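Local coordinates for protein enterochelin esterase (Salmonella enterica subsp. enterica serovar Typhimurium, PDB 3MGA) that probably hydrolyses the ester bonds of the siderophore enterobactin in its ferric form, so that the bacterium can recover the iron, at residues A[163-168]-A[227-232]; A[52-57]-A[122-127]; A[257-262]-A[304-309]. One frame throughout, in Å; residues are numbered along the deposited sequence. Where two conformers were deposited one is given.

Contact 1 of 3, residues A[163-168]-A[227-232]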
loop_
_atom_site.group_PDB
_atom_site.type_symbol
_atom_site.label_atom_id
_atom_site.label_comp_id
_atom_site.label_asym_id
_atom_site.label_seq_id
_atom_site.Cartn_x
_atom_site.Cartn_y
_atom_site.Cartn_z
ATOM N N TRP A 163 2.391 -14.337 2.271
ATOM C CA TRP A 163 3.574 -13.830 1.594
ATOM C C TRP A 163 4.842 -14.527 2.085
ATOM O O TRP A 163 5.862 -14.510 1.395
ATOM C CB TRP A 163 3.687 -12.306 1.784
ATOM C CG TRP A 163 2.484 -11.575 1.282
ATOM C CD1 TRP A 163 1.379 -11.217 2.003
ATOM C CD2 TRP A 163 2.247 -11.150 -0.058
ATOM N NE1 TRP A 163 0.474 -10.580 1.189
ATOM C CE2 TRP A 163 0.983 -10.526 -0.082
ATOM C CE3 TRP A 163 2.989 -11.223 -1.245
ATOM C CZ2 TRP A 163 0.443 -9.976 -1.244
ATOM C CZ3 TRP A 163 2.457 -10.677 -2.403
ATOM C CH2 TRP A 163 1.192 -10.058 -2.393
ATOM N N ASP A 164 4.775 -15.134 3.270
ATOM C CA ASP A 164 5.922 -15.845 3.847
ATOM C C ASP A 164 6.082 -17.240 3.242
ATOM O O ASP A 164 7.200 -17.698 3.027
ATOM C CB ASP A 164 5.795 -15.950 5.377
ATOM C CG ASP A 164 4.559 -16.745 5.822
ATOM O OD1 ASP A 164 3.567 -16.826 5.054
ATOM O OD2 ASP A 164 4.584 -17.277 6.956
ATOM N N ARG A 165 4.959 -17.910 2.986
ATOM C CA ARG A 165 4.942 -19.248 2.388
ATOM C C ARG A 165 4.163 -19.195 1.088
ATOM O O ARG A 165 3.075 -19.758 1.003
ATOM C CB ARG A 165 4.240 -20.256 3.305
ATOM C CG ARG A 165 4.916 -20.546 4.624
ATOM C CD ARG A 165 3.985 -21.373 5.513
ATOM N NE ARG A 165 3.533 -22.608 4.866
ATOM C CZ ARG A 165 2.636 -23.446 5.383
ATOM N NH1 ARG A 165 2.074 -23.195 6.565
ATOM N NH2 ARG A 165 2.293 -24.540 4.713
ATOM N N PRO A 166 4.699 -18.503 0.070
ATOM C CA PRO A 166 3.957 -18.441 -1.184
ATOM C C PRO A 166 3.778 -19.821 -1.806
ATOM O O PRO A 166 4.733 -20.603 -1.852
ATOM C CB PRO A 166 4.836 -17.553 -2.068
ATOM C CG PRO A 166 6.201 -17.622 -1.463
ATOM C CD PRO A 166 5.974 -17.769 -0.001
ATOM N N GLU A 167 2.556 -20.122 -2.247
ATOM C CA GLU A 167 2.244 -21.396 -2.891
ATOM C C GLU A 167 1.505 -21.147 -4.198
ATOM O O GLU A 167 0.700 -20.218 -4.292
ATOM C CB GLU A 167 1.409 -22.295 -1.976
ATOM C CG GLU A 167 2.119 -22.687 -0.674
ATOM C CD GLU A 167 1.362 -23.742 0.132
ATOM O OE1 GLU A 167 1.714 -23.945 1.317
ATOM O OE2 GLU A 167 0.421 -24.367 -0.416
ATOM N N THR A 168 1.770 -21.986 -5.198
ATOM C CA THR A 168 1.147 -21.857 -6.512
ATOM C C THR A 168 -0.360 -22.134 -6.461
ATOM O O THR A 168 -0.791 -23.100 -5.833
ATOM C CB THR A 168 1.777 -22.828 -7.527
ATOM O OG1 THR A 168 3.194 -22.611 -7.593
ATOM C CG2 THR A 168 1.156 -22.634 -8.917
ATOM N N THR A 227 -5.375 -20.168 1.637
ATOM C CA THR A 227 -6.487 -21.065 1.371
ATOM C C THR A 227 -6.090 -22.523 1.684
ATOM O O THR A 227 -6.861 -23.263 2.319
ATOM C CB THR A 227 -6.961 -20.940 -0.073
ATOM O OG1 THR A 227 -7.364 -19.580 -0.320
ATOM C CG2 THR A 227 -8.118 -21.870 -0.321
ATOM N N HIS A 228 -4.897 -22.919 1.247
ATOM C CA HIS A 228 -4.387 -24.268 1.496
ATOM C C HIS A 228 -4.258 -24.550 3.000
ATOM O O HIS A 228 -4.484 -25.673 3.445
ATOM C CB HIS A 228 -3.033 -24.451 0.806
ATOM C CG HIS A 228 -2.389 -25.779 1.066
ATOM N ND1 HIS A 228 -2.656 -26.899 0.307
ATOM C CD2 HIS A 228 -1.472 -26.161 1.988
ATOM C CE1 HIS A 228 -1.941 -27.915 0.757
ATOM N NE2 HIS A 228 -1.214 -27.494 1.777
ATOM N N GLN A 229 -3.911 -23.522 3.773
ATOM C CA GLN A 229 -3.745 -23.652 5.236
ATOM C C GLN A 229 -5.079 -23.620 5.985
ATOM O O GLN A 229 -5.113 -23.806 7.198
ATOM C CB GLN A 229 -2.845 -22.539 5.785
ATOM C CG GLN A 229 -1.443 -22.498 5.189
ATOM C CD GLN A 229 -0.622 -21.338 5.732
ATOM O OE1 GLN A 229 -0.491 -21.173 6.952
ATOM N NE2 GLN A 229 -0.045 -20.540 4.832
ATOM N N ARG A 230 -6.160 -23.364 5.248
ATOM C CA ARG A 230 -7.528 -23.290 5.770
ATOM C C ARG A 230 -7.735 -22.016 6.589
ATOM O O ARG A 230 -8.617 -21.949 7.445
ATOM C CB ARG A 230 -7.915 -24.571 6.536
ATOM C CG ARG A 230 -7.635 -25.836 5.710
ATOM C CD ARG A 230 -8.132 -27.145 6.332
ATOM N NE ARG A 230 -9.583 -27.332 6.199
ATOM C CZ ARG A 230 -10.500 -26.980 7.104
ATOM N NH1 ARG A 230 -11.784 -27.210 6.852
ATOM N NH2 ARG A 230 -10.154 -26.404 8.257
ATOM N N LEU A 231 -6.922 -20.998 6.290
ATOM C CA LEU A 231 -7.001 -19.709 6.967
ATOM C C LEU A 231 -7.853 -18.705 6.167
ATOM O O LEU A 231 -8.110 -17.598 6.622
ATOM C CB LEU A 231 -5.602 -19.169 7.265
ATOM C CG LEU A 231 -4.816 -19.984 8.310
ATOM C CD1 LEU A 231 -3.419 -19.426 8.497
ATOM C CD2 LEU A 231 -5.547 -20.041 9.673
ATOM N N LEU A 232 -8.265 -19.102 4.969
ATOM C CA LEU A 232 -9.170 -18.315 4.127
ATOM C C LEU A 232 -10.088 -19.331 3.458
ATOM O O LEU A 232 -9.681 -20.458 3.201
ATOM C CB LEU A 232 -8.453 -17.490 3.050
ATOM C CG LEU A 232 -7.619 -16.250 3.381
ATOM C CD1 LEU A 232 -6.942 -15.750 2.109
ATOM C CD2 LEU A 232 -8.441 -15.118 4.011
HETATM O O HOH W 1 1.236 -17.766 5.997
#
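The backbones of R165 and Q229 keep apart, with 10.1 Å between their CA atoms, and E167 comes nearer to H228, CA to CA 8.5 Å, so side chains must bridge the gap between the loop 163-168 and the end of helix 220-228. R165 and Q229 reach for each other from opposite directions and meet flat group on flat group. The guanidinium and the amide are stacked with their planes 27° apart, R165 NH1 lying 3.4 Å from Q229 CD. Although R165 NH1 and Q229 OE1 are 3.3 Å apart, the angle is too poor for a hydrogen bond, as expected when one group lies over the other. The amide is held instead by Q229 NE2, which bonds to the hydroxyl of S225; that same hydroxyl bonds to the carbonyl oxygen of R165. A water adds a second tie, donating to D164 OD1 at 2.7 Å and accepting from Q229 NE2 at 3.3 Å. The helix ends here in a Schellman motif: R230 takes a positive phi of 72°, and R230 N bonds back to T227 O at 3.0 Å. H228 and Q229, just before this turn, both point toward the loop. Within the loop, R165 NH2 forms a salt bridge with E167 OE1 at 3.5 Å, joining the two side chains that face the helix. E167 runs extended beyond CG (chi2 -172°), which carries its carboxylate out to the histidine; it crosses that side chain at about a right angle and puts OE2 over one face of the imidazole rather than at a ring nitrogen. This last placement is less certain, since H228 was deposited in two conformers; in the one described, its ND1 is hydrogen-bonded to the hydroxyl of Y170.

Contact 2 of 3, residues A[52-57]-A[122-127]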
loop_
_atom_site.group_PDB
_atom_site.type_symbol
_atom_site.label_atom_id
_atom_site.label_comp_id
_atom_site.label_asym_id
_atom_site.label_seq_id
_atom_site.Cartn_x
_atom_site.Cartn_y
_atom_site.Cartn_z
ATOM N N ARG A 52 24.897 14.166 -5.158
ATOM C CA ARG A 52 23.949 13.645 -4.154
ATOM C C ARG A 52 23.587 12.178 -4.357
ATOM O O ARG A 52 23.715 11.625 -5.444
ATOM C CB ARG A 52 22.639 14.449 -4.180
ATOM C CG ARG A 52 22.763 15.935 -3.849
ATOM C CD ARG A 52 23.151 16.188 -2.395
ATOM N NE ARG A 52 23.105 17.615 -2.073
ATOM C CZ ARG A 52 24.103 18.478 -2.259
ATOM N NH1 ARG A 52 25.265 18.085 -2.772
ATOM N NH2 ARG A 52 23.936 19.754 -1.930
ATOM N N VAL A 53 23.128 11.567 -3.273
ATOM C CA VAL A 53 22.656 10.187 -3.259
ATOM C C VAL A 53 21.550 10.202 -2.215
ATOM O O VAL A 53 21.777 9.872 -1.052
ATOM C CB VAL A 53 23.744 9.182 -2.856
ATOM C CG1 VAL A 53 23.202 7.779 -2.979
ATOM C CG2 VAL A 53 24.993 9.352 -3.723
ATOM N N TRP A 54 20.356 10.614 -2.631
ATOM C CA TRP A 54 19.228 10.726 -1.712
ATOM C C TRP A 54 18.699 9.356 -1.303
ATOM O O TRP A 54 18.633 8.426 -2.110
ATOM C CB TRP A 54 18.101 11.582 -2.312
ATOM C CG TRP A 54 18.557 12.950 -2.814
ATOM C CD1 TRP A 54 18.808 13.301 -4.113
ATOM C CD2 TRP A 54 18.831 14.117 -2.029
ATOM N NE1 TRP A 54 19.209 14.607 -4.183
ATOM C CE2 TRP A 54 19.231 15.136 -2.921
ATOM C CE3 TRP A 54 18.770 14.405 -0.661
ATOM C CZ2 TRP A 54 19.574 16.419 -2.490
ATOM C CZ3 TRP A 54 19.113 15.678 -0.232
ATOM C CH2 TRP A 54 19.512 16.670 -1.145
ATOM N N VAL A 55 18.346 9.236 -0.033
ATOM C CA VAL A 55 17.807 8.007 0.493
ATOM C C VAL A 55 16.344 8.324 0.706
ATOM O O VAL A 55 15.999 9.130 1.569
ATOM C CB VAL A 55 18.521 7.612 1.802
ATOM C CG1 VAL A 55 17.951 6.319 2.375
ATOM C CG2 VAL A 55 20.037 7.477 1.545
ATOM N N TYR A 56 15.490 7.731 -0.122
ATOM C CA TYR A 56 14.055 7.978 -0.052
ATOM C C TYR A 56 13.373 6.756 0.538
ATOM O O TYR A 56 13.127 5.785 -0.159
ATOM C CB TYR A 56 13.514 8.290 -1.446
ATOM C CG TYR A 56 12.103 8.831 -1.480
ATOM C CD1 TYR A 56 11.863 10.204 -1.394
ATOM C CD2 TYR A 56 11.007 7.979 -1.631
ATOM C CE1 TYR A 56 10.570 10.718 -1.437
ATOM C CE2 TYR A 56 9.710 8.480 -1.678
ATOM C CZ TYR A 56 9.494 9.849 -1.580
ATOM O OH TYR A 56 8.208 10.347 -1.631
ATOM N N ILE A 57 13.101 6.817 1.839
ATOM C CA ILE A 57 12.460 5.737 2.569
ATOM C C ILE A 57 11.031 6.163 2.883
ATOM O O ILE A 57 10.813 7.196 3.512
ATOM C CB ILE A 57 13.208 5.443 3.893
ATOM C CG1 ILE A 57 14.704 5.219 3.635
ATOM C CG2 ILE A 57 12.612 4.235 4.590
ATOM C CD1 ILE A 57 15.528 4.991 4.893
ATOM N N GLU A 122 7.201 18.657 -4.509
ATOM C CA GLU A 122 7.638 19.313 -5.729
ATOM C C GLU A 122 9.091 18.930 -5.986
ATOM O O GLU A 122 9.421 18.412 -7.046
ATOM C CB GLU A 122 7.486 20.835 -5.606
ATOM C CG GLU A 122 7.842 21.634 -6.862
ATOM C CD GLU A 122 6.917 21.359 -8.048
ATOM O OE1 GLU A 122 6.995 22.115 -9.042
ATOM O OE2 GLU A 122 6.106 20.408 -7.989
ATOM N N GLY A 123 9.950 19.157 -5.000
ATOM C CA GLY A 123 11.365 18.815 -5.120
ATOM C C GLY A 123 11.577 17.354 -5.489
ATOM O O GLY A 123 12.402 17.039 -6.352
ATOM N N TRP A 124 10.825 16.462 -4.844
ATOM C CA TRP A 124 10.935 15.025 -5.121
ATOM C C TRP A 124 10.414 14.621 -6.491
ATOM O O TRP A 124 10.898 13.645 -7.058
ATOM C CB TRP A 124 10.238 14.177 -4.046
ATOM C CG TRP A 124 10.924 14.215 -2.728
ATOM C CD1 TRP A 124 10.461 14.774 -1.579
ATOM C CD2 TRP A 124 12.229 13.711 -2.434
ATOM N NE1 TRP A 124 11.386 14.622 -0.571
ATOM C CE2 TRP A 124 12.482 13.973 -1.073
ATOM C CE3 TRP A 124 13.204 13.049 -3.187
ATOM C CZ2 TRP A 124 13.671 13.599 -0.447
ATOM C CZ3 TRP A 124 14.384 12.679 -2.567
ATOM C CH2 TRP A 124 14.609 12.959 -1.208
ATOM N N ARG A 125 9.429 15.345 -7.018
ATOM C CA ARG A 125 8.893 15.029 -8.344
ATOM C C ARG A 125 9.968 15.169 -9.428
ATOM O O ARG A 125 9.873 14.536 -10.486
ATOM C CB ARG A 125 7.679 15.900 -8.702
ATOM C CG ARG A 125 6.415 15.612 -7.896
ATOM C CD ARG A 125 5.222 16.388 -8.458
ATOM N NE ARG A 125 3.981 16.128 -7.721
ATOM C CZ ARG A 125 3.521 16.861 -6.704
ATOM N NH1 ARG A 125 4.183 17.932 -6.273
ATOM N NH2 ARG A 125 2.380 16.521 -6.115
ATOM N N GLN A 126 10.974 16.005 -9.168
ATOM C CA GLN A 126 12.077 16.204 -10.118
ATOM C C GLN A 126 13.216 15.187 -9.963
ATOM O O GLN A 126 13.997 14.990 -10.890
ATOM C CB GLN A 126 12.622 17.647 -10.058
ATOM C CG GLN A 126 11.843 18.679 -10.912
ATOM C CD GLN A 126 10.366 18.811 -10.556
ATOM O OE1 GLN A 126 9.922 18.361 -9.504
ATOM N NE2 GLN A 126 9.604 19.446 -11.439
ATOM N N LEU A 127 13.300 14.525 -8.812
ATOM C CA LEU A 127 14.365 13.541 -8.577
ATOM C C LEU A 127 13.920 12.074 -8.707
ATOM O O LEU A 127 14.603 11.286 -9.358
ATOM C CB LEU A 127 15.003 13.777 -7.207
ATOM C CG LEU A 127 15.729 15.112 -7.043
ATOM C CD1 LEU A 127 16.182 15.313 -5.610
ATOM C CD2 LEU A 127 16.910 15.192 -8.000
#
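W124, the residue most covered by this contact, reaches from helix 117-127 between W54 and Y56, two residues on the same face of strand 52-57. The short segments run steeply across each other, their axes 11.8 Å apart at closest approach, a gap that suits large aromatic side chains. Y56 brings an edge to the indole: its CE1 and CD1 lie over one face of W124, with Y56 CE1 3.6 Å from W124 CD2. The planes stand at 70° and the ring centroids are 4.8 Å apart, a T-shaped (edge-to-face) pair. The first torsion of Y56 carries the phenol there, CG being anti to the backbone N (chi1 -168°). Toward W54 the roles change, because W124 now supplies the edge. Its six-membered ring points at the face of the W54 five-membered ring in an offset edge-to-face pair with planes at 84°, while W54 CB sits at the rim of the W124 indole, 3.9 Å from W124 CZ3. One indole thus offers a face to the tyrosine and an edge to the other tryptophan. L127, one turn further along the helix, extends the contact by laying its CD1 methyl 3.4 Å from W54 NE1. F106, from a loop, adds edge-to-face pairs with both W54 and W124, and I98 on the neighbouring strand 92-100 also touches W124. On the other side of the strand V53, V55 and I57 meet W38, W81, W83 and F36 of the second sheet. The two four-stranded antiparallel sheets are consistent with the E-set, immunoglobulin-like sandwich of the family, and in this protein helix 117-127 covers the outer face of the outermost strand 52-57 through the aromatic cluster.

Contact 3 of 3, residues A[257-262]-A[304-309]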
loop_
_atom_site.group_PDB
_atom_site.type_symbol
_atom_site.label_atom_id
_atom_site.label_comp_id
_atom_site.label_asym_id
_atom_site.label_seq_id
_atom_site.Cartn_x
_atom_site.Cartn_y
_atom_site.Cartn_z
ATOM N N ASP A 257 -20.953 6.484 -9.991
ATOM C CA ASP A 257 -21.001 5.709 -11.239
ATOM C C ASP A 257 -20.074 4.514 -11.244
ATOM O O ASP A 257 -20.426 3.470 -11.776
ATOM C CB ASP A 257 -20.744 6.587 -12.467
ATOM C CG ASP A 257 -21.960 7.393 -12.865
ATOM O OD1 ASP A 257 -23.028 7.195 -12.241
ATOM O OD2 ASP A 257 -21.858 8.205 -13.817
ATOM N N PHE A 258 -18.897 4.650 -10.650
ATOM C CA PHE A 258 -17.968 3.532 -10.615
ATOM C C PHE A 258 -18.630 2.315 -9.969
ATOM O O PHE A 258 -18.648 1.233 -10.551
ATOM C CB PHE A 258 -16.688 3.894 -9.869
ATOM C CG PHE A 258 -15.730 2.751 -9.737
ATOM C CD1 PHE A 258 -14.910 2.389 -10.795
ATOM C CD2 PHE A 258 -15.644 2.029 -8.558
ATOM C CE1 PHE A 258 -14.027 1.337 -10.677
ATOM C CE2 PHE A 258 -14.758 0.970 -8.441
ATOM C CZ PHE A 258 -13.948 0.629 -9.503
ATOM N N TRP A 259 -19.195 2.510 -8.779
ATOM C CA TRP A 259 -19.841 1.412 -8.057
ATOM C C TRP A 259 -21.172 0.975 -8.644
ATOM O O TRP A 259 -21.527 -0.198 -8.530
ATOM C CB TRP A 259 -19.951 1.731 -6.571
ATOM C CG TRP A 259 -18.615 1.720 -5.942
ATOM C CD1 TRP A 259 -17.888 2.792 -5.526
ATOM C CD2 TRP A 259 -17.791 0.569 -5.740
ATOM N NE1 TRP A 259 -16.680 2.375 -5.034
ATOM C CE2 TRP A 259 -16.593 1.013 -5.157
ATOM C CE3 TRP A 259 -17.964 -0.800 -5.974
ATOM C CZ2 TRP A 259 -15.571 0.139 -4.793
ATOM C CZ3 TRP A 259 -16.954 -1.665 -5.620
ATOM C CH2 TRP A 259 -15.765 -1.191 -5.039
ATOM N N LEU A 260 -21.907 1.900 -9.259
ATOM C CA LEU A 260 -23.147 1.532 -9.931
ATOM C C LEU A 260 -22.771 0.619 -11.092
ATOM O O LEU A 260 -23.354 -0.439 -11.263
ATOM C CB LEU A 260 -23.901 2.755 -10.457
ATOM C CG LEU A 260 -24.640 3.635 -9.452
ATOM C CD1 LEU A 260 -25.113 4.904 -10.117
ATOM C CD2 LEU A 260 -25.820 2.877 -8.804
ATOM N N ALA A 261 -21.775 1.041 -11.869
ATOM C CA ALA A 261 -21.296 0.287 -13.019
ATOM C C ALA A 261 -20.804 -1.110 -12.647
ATOM O O ALA A 261 -21.077 -2.074 -13.364
ATOM C CB ALA A 261 -20.171 1.065 -13.717
ATOM N N VAL A 262 -20.057 -1.211 -11.543
ATOM C CA VAL A 262 -19.544 -2.494 -11.073
ATOM C C VAL A 262 -20.677 -3.481 -10.762
ATOM O O VAL A 262 -20.587 -4.671 -11.081
ATOM C CB VAL A 262 -18.650 -2.314 -9.820
ATOM C CG1 VAL A 262 -18.492 -3.620 -9.054
ATOM C CG2 VAL A 262 -17.293 -1.714 -10.208
ATOM N N THR A 304 -26.158 -3.474 1.125
ATOM C CA THR A 304 -26.922 -4.655 0.742
ATOM C C THR A 304 -26.133 -5.525 -0.237
ATOM O O THR A 304 -26.496 -6.674 -0.482
ATOM C CB THR A 304 -28.277 -4.252 0.093
ATOM O OG1 THR A 304 -29.019 -5.429 -0.261
ATOM C CG2 THR A 304 -28.052 -3.398 -1.155
ATOM N N ARG A 305 -25.071 -4.960 -0.809
ATOM C CA ARG A 305 -24.210 -5.669 -1.748
ATOM C C ARG A 305 -22.777 -5.793 -1.219
ATOM O O ARG A 305 -22.131 -6.826 -1.423
ATOM C CB ARG A 305 -24.224 -4.950 -3.093
ATOM C CG ARG A 305 -23.310 -5.516 -4.187
ATOM C CD ARG A 305 -23.621 -6.953 -4.623
ATOM N NE ARG A 305 -23.117 -7.969 -3.698
ATOM C CZ ARG A 305 -23.167 -9.285 -3.922
ATOM N NH1 ARG A 305 -23.689 -9.768 -5.046
ATOM N NH2 ARG A 305 -22.684 -10.125 -3.017
ATOM N N PHE A 306 -22.283 -4.756 -0.543
ATOM C CA PHE A 306 -20.919 -4.771 -0.009
ATOM C C PHE A 306 -20.954 -4.583 1.505
ATOM O O PHE A 306 -20.981 -3.455 2.003
ATOM C CB PHE A 306 -20.071 -3.672 -0.667
ATOM C CG PHE A 306 -20.168 -3.643 -2.171
ATOM C CD1 PHE A 306 -19.612 -4.654 -2.939
ATOM C CD2 PHE A 306 -20.799 -2.589 -2.817
ATOM C CE1 PHE A 306 -19.694 -4.631 -4.323
ATOM C CE2 PHE A 306 -20.881 -2.553 -4.207
ATOM C CZ PHE A 306 -20.322 -3.577 -4.958
ATOM N N GLY A 307 -20.945 -5.692 2.236
ATOM C CA GLY A 307 -21.012 -5.655 3.692
ATOM C C GLY A 307 -19.682 -5.620 4.411
ATOM O O GLY A 307 -19.633 -5.316 5.602
ATOM N N CYS A 308 -18.601 -5.924 3.697
ATOM C CA CYS A 308 -17.271 -5.943 4.295
ATOM C C CYS A 308 -16.351 -4.935 3.613
ATOM O O CYS A 308 -16.177 -4.958 2.399
ATOM C CB CYS A 308 -16.677 -7.353 4.198
ATOM S SG CYS A 308 -17.745 -8.655 4.903
ATOM N N VAL A 309 -15.773 -4.041 4.403
ATOM C CA VAL A 309 -14.863 -3.036 3.891
ATOM C C VAL A 309 -13.461 -3.237 4.464
ATOM O O VAL A 309 -13.293 -3.576 5.644
ATOM C CB VAL A 309 -15.342 -1.612 4.247
ATOM C CG1 VAL A 309 -14.278 -0.587 3.910
ATOM C CG2 VAL A 309 -16.650 -1.290 3.535
#
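W259 turns the edge of its six-membered ring toward the face of F306, the centroids 5.1 Å apart and the planes at 64°, an edge-to-face pair somewhat short of perpendicular. The touching edge is the CE3-CZ3 side of the indole, and W259 CE3 comes within 3.8 Å of F306 CZ. With CG beside the backbone N and anti to the carbonyl carbon (chi1 -69°), W259 sends its indole from the helix toward F306. The opposite face of the phenyl ring is covered by its own neighbour: R305 CG stands 3.6 Å above the plane, over the centre, so F306 lies between an indole edge and an aliphatic arm. The polar edge of W259 has a partner of its own, NE1 being hydrogen-bonded to S294 OG, a bond that would restrain the rotation of the indole that presents CE3 and CZ3 to the phenylalanine. In the alpha/beta-hydrolase fold this is a joint between a helix and the central sheet. Helix 256-273 meets the turn just before strand 308-312, next to helix 290-301, which makes the beta-alpha-beta crossover from strand 284-288. V285 on that strand and A298 on the crossover helix touch both rings. From the next turn of helix 256-273, V262 reaches F306 more loosely, with V262 CG1 4.5 Å from F306 CZ. Within the helix, F258 lays CD2 over one face of the W259 indole, 3.6 Å above its plane.

Overall arrangement
The three contacts follow one another along the chain without touching. Contact 2 belongs to the N-terminal E-set part, and its centre is about 38 Å from that of contact 3 and about 37 Å from that of contact 1, on the opposite side of the chain's centre from both. Contacts 1 and 3 are closer, with nearest atoms about 11 Å apart; one lies at the surface, where the connection between the N-terminal sheets and the mixed sheet passes helix 220-228, and the other is buried. The W259 side chain of contact 3 lies near, without touching, the probable nucleophile elbow around S289. A bound di(hydroxyethyl)ether lies about 10 Å from the R165 side chain in contact 1.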